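Local coordinates for protein putative polyketide cyclase SMa1630 (Sinorhizobium meliloti 1021, PDB 4U13) that is probably a polyketide cyclase with a SnoaL-like fold of the NTF2 clan, its substrate and reaction unknown, at residues 9-13 with 25-29. Residues are numbered along the deposited sequence.
Sequences IVNMY and LSETF
Residues 9-13 form a regular turn of helix 8-19, with helical phi/psi throughout and Tyr13 N donating to Ile9 O at 3.2 Å. Residues 25-29 carry the chain out of the short helix 22-26: Thr28 N donates to Leu25 O at 3.1 Å, then Phe29 turns extended (-101/148) and enters strand 29-30. The nearest CA atoms are those of Tyr13 and Leu25, 6.1 Å apart, and 287 Å² is buried in total.

Apolar packing centres on Tyr13. Its t rotamer (chi2 85°) brings CE1 to 3.8 Å from Leu25 CD2 (Leu25 chi1 t, chi2 m) and 3.9 Å from Phe29 CZ (Phe29 chi1 m). The CG2 methyl of Thr28 lies at the edge of the tyrosine ring, near its plane, 4.2 Å from Tyr13 CB. Beyond the pair, Phe96 meets Tyr13 edge-to-face, and Trp51 also touches it.

Around Thr28, whose CA-to-CB bond points toward residues 9-13 with chi1 at -90°, the contacts are van der Waals: selenomethionine Met12 CG is 3.6 Å from Thr28 OG1, and Ile9 CD1 is 4.0 Å from Thr28 O. Thr28 OG1 makes a weak hydrogen bond to Ala24 O, while the Thr28 backbone bonds Ile103 of strand 102-108; neither bond goes to helix 8-19.

The contact thus packs two N-terminal helices of the SnoaL-like, cone-shaped fold together beside strand 102-108. Lacking hydrogen bonds and salt bridges between them, the segments are joined by buried side-chain packing.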
ATOM      1  N   ILE A   9      -5.043  -6.880  11.611  1.00 60.42           N
ATOM      2  CA  ILE A   9      -6.109  -7.305  10.755  1.00 60.92           C
ATOM      3  C   ILE A   9      -6.683  -6.164   9.879  1.00 59.55           C
ATOM      4  O   ILE A   9      -7.062  -6.391   8.738  1.00 58.59           O
ATOM      5  CB  ILE A   9      -7.211  -8.020  11.550  1.00 60.82           C
ATOM      6  CG1 ILE A   9      -8.150  -8.776  10.603  1.00 61.59           C
ATOM      7  CG2 ILE A   9      -7.992  -7.030  12.382  1.00 63.13           C
ATOM      8  CD1 ILE A   9      -7.469  -9.920   9.876  1.00 62.78           C
ATOM      9  N   VAL A  10      -6.755  -4.948  10.418  1.00 61.20           N
ATOM     10  CA  VAL A  10      -7.199  -3.796   9.673  1.00 56.16           C
ATOM     11  C   VAL A  10      -6.167  -3.523   8.584  1.00 56.02           C
ATOM     12  O   VAL A  10      -6.478  -3.206   7.426  1.00 55.24           O
ATOM     13  CB  VAL A  10      -7.330  -2.593  10.590  1.00 59.15           C
ATOM     14  CG1 VAL A  10      -7.525  -1.325   9.781  1.00 58.88           C
ATOM     15  CG2 VAL A  10      -8.492  -2.803  11.545  1.00 61.32           C
ATOM     16  N   ASN A  11      -4.921  -3.640   8.940  1.00 56.60           N
ATOM     17  CA  ASN A  11      -3.868  -3.465   7.951  1.00 61.47           C
ATOM     18  C   ASN A  11      -3.913  -4.462   6.773  1.00 59.27           C
ATOM     19  O   ASN A  11      -3.576  -4.128   5.622  1.00 55.03           O
ATOM     20  CB  ASN A  11      -2.568  -3.613   8.660  1.00 69.67           C
ATOM     21  CG  ASN A  11      -1.538  -2.723   8.106  1.00 80.45           C
ATOM     22  OD1 ASN A  11      -1.342  -1.625   8.630  1.00 87.28           O
ATOM     23  ND2 ASN A  11      -0.868  -3.170   7.033  1.00 83.59           N
HETATM   24  N   MSE A  12      -4.328  -5.685   7.078  1.00 56.28           N
HETATM   25  CA  MSE A  12      -4.511  -6.712   6.069  1.00 60.43           C
HETATM   26  C   MSE A  12      -5.642  -6.358   5.119  1.00 55.95           C
HETATM   27  O   MSE A  12      -5.515  -6.562   3.921  1.00 55.34           O
HETATM   28  CB  MSE A  12      -4.778  -8.016   6.811  1.00 68.49           C
HETATM   29  CG  MSE A  12      -4.772  -9.253   5.895  1.00 88.41           C
HETATM   30 SE   MSE A  12      -5.226 -10.938   6.916  1.00120.06          SE
HETATM   31  CE  MSE A  12      -3.778 -10.786   8.293  1.00 98.88           C
ATOM     32  N   TYR A  13      -6.748  -5.832   5.650  1.00 47.41           N
ATOM     33  CA  TYR A  13      -7.815  -5.309   4.836  1.00 46.28           C
ATOM     34  C   TYR A  13      -7.310  -4.326   3.779  1.00 46.00           C
ATOM     35  O   TYR A  13      -7.516  -4.538   2.585  1.00 47.27           O
ATOM     36  CB  TYR A  13      -8.919  -4.673   5.693  1.00 47.26           C
ATOM     37  CG  TYR A  13      -9.987  -4.108   4.820  1.00 45.91           C
ATOM     38  CD1 TYR A  13     -11.016  -4.901   4.353  1.00 47.05           C
ATOM     39  CD2 TYR A  13      -9.879  -2.826   4.342  1.00 50.03           C
ATOM     40  CE1 TYR A  13     -11.949  -4.403   3.473  1.00 47.12           C
ATOM     41  CE2 TYR A  13     -10.792  -2.303   3.444  1.00 47.15           C
ATOM     42  CZ  TYR A  13     -11.824  -3.101   3.019  1.00 48.77           C
ATOM     43  OH  TYR A  13     -12.757  -2.579   2.123  1.00 55.01           O
ATOM     44  N   LEU A  25      -8.258 -10.844   1.076  1.00 57.00           N
ATOM     45  CA  LEU A  25      -9.496 -10.147   1.450  1.00 57.45           C
ATOM     46  C   LEU A  25     -10.562 -11.097   2.019  1.00 58.73           C
ATOM     47  O   LEU A  25     -11.161 -10.801   3.016  1.00 60.35           O
ATOM     48  CB  LEU A  25     -10.051  -9.429   0.235  1.00 57.33           C
ATOM     49  CG  LEU A  25     -11.052  -8.277   0.365  1.00 62.08           C
ATOM     50  CD1 LEU A  25     -12.477  -8.752   0.658  1.00 66.43           C
ATOM     51  CD2 LEU A  25     -10.613  -7.205   1.344  1.00 59.40           C
ATOM     52  N   SER A  26     -10.803 -12.228   1.378  1.00 61.37           N
ATOM     53  CA  SER A  26     -11.808 -13.170   1.852  1.00 65.93           C
ATOM     54  C   SER A  26     -11.469 -13.706   3.252  1.00 68.36           C
ATOM     55  O   SER A  26     -12.349 -13.833   4.088  1.00 72.52           O
ATOM     56  CB  SER A  26     -11.954 -14.329   0.863  1.00 69.15           C
ATOM     57  OG  SER A  26     -10.850 -15.218   0.957  1.00 73.44           O
ATOM     58  N   GLU A  27     -10.192 -13.965   3.504  1.00 68.19           N
ATOM     59  CA  GLU A  27      -9.724 -14.527   4.787  1.00 71.89           C
ATOM     60  C   GLU A  27      -9.679 -13.443   5.918  1.00 68.47           C
ATOM     61  O   GLU A  27      -9.378 -13.732   7.065  1.00 66.87           O
ATOM     62  CB  GLU A  27      -8.382 -15.350   4.591  1.00 81.26           C
ATOM     63  CG  GLU A  27      -7.085 -14.596   4.199  1.00 88.07           C
ATOM     64  CD  GLU A  27      -6.042 -15.425   3.389  1.00 99.57           C
ATOM     65  OE1 GLU A  27      -6.436 -16.124   2.422  1.00103.60           O
ATOM     66  OE2 GLU A  27      -4.807 -15.344   3.676  1.00101.00           O
ATOM     67  N   THR A  28     -10.043 -12.203   5.594  1.00 62.45           N
ATOM     68  CA  THR A  28      -9.989 -11.092   6.533  1.00 61.16           C
ATOM     69  C   THR A  28     -11.239 -10.974   7.414  1.00 62.55           C
ATOM     70  O   THR A  28     -11.162 -10.517   8.554  1.00 67.32           O
ATOM     71  CB  THR A  28      -9.718  -9.808   5.728  1.00 60.70           C
ATOM     72  OG1 THR A  28      -8.315  -9.613   5.631  1.00 60.43           O
ATOM     73  CG2 THR A  28     -10.275  -8.623   6.334  1.00 61.22           C
ATOM     74  N   PHE A  29     -12.386 -11.399   6.894  1.00 62.15           N
ATOM     75  CA  PHE A  29     -13.685 -11.302   7.560  1.00 61.32           C
ATOM     76  C   PHE A  29     -14.168 -12.580   8.199  1.00 68.64           C
ATOM     77  O   PHE A  29     -13.906 -13.651   7.707  1.00 70.88           O
ATOM     78  CB  PHE A  29     -14.720 -10.949   6.541  1.00 60.68           C
ATOM     79  CG  PHE A  29     -14.588  -9.576   6.015  1.00 60.87           C
ATOM     80  CD1 PHE A  29     -15.219  -8.512   6.680  1.00 61.01           C
ATOM     81  CD2 PHE A  29     -13.873  -9.325   4.852  1.00 59.28           C
ATOM     82  CE1 PHE A  29     -15.145  -7.222   6.187  1.00 62.31           C
ATOM     83  CE2 PHE A  29     -13.786  -8.028   4.357  1.00 59.74           C
ATOM     84  CZ  PHE A  29     -14.415  -6.973   5.032  1.00 59.41           C
TER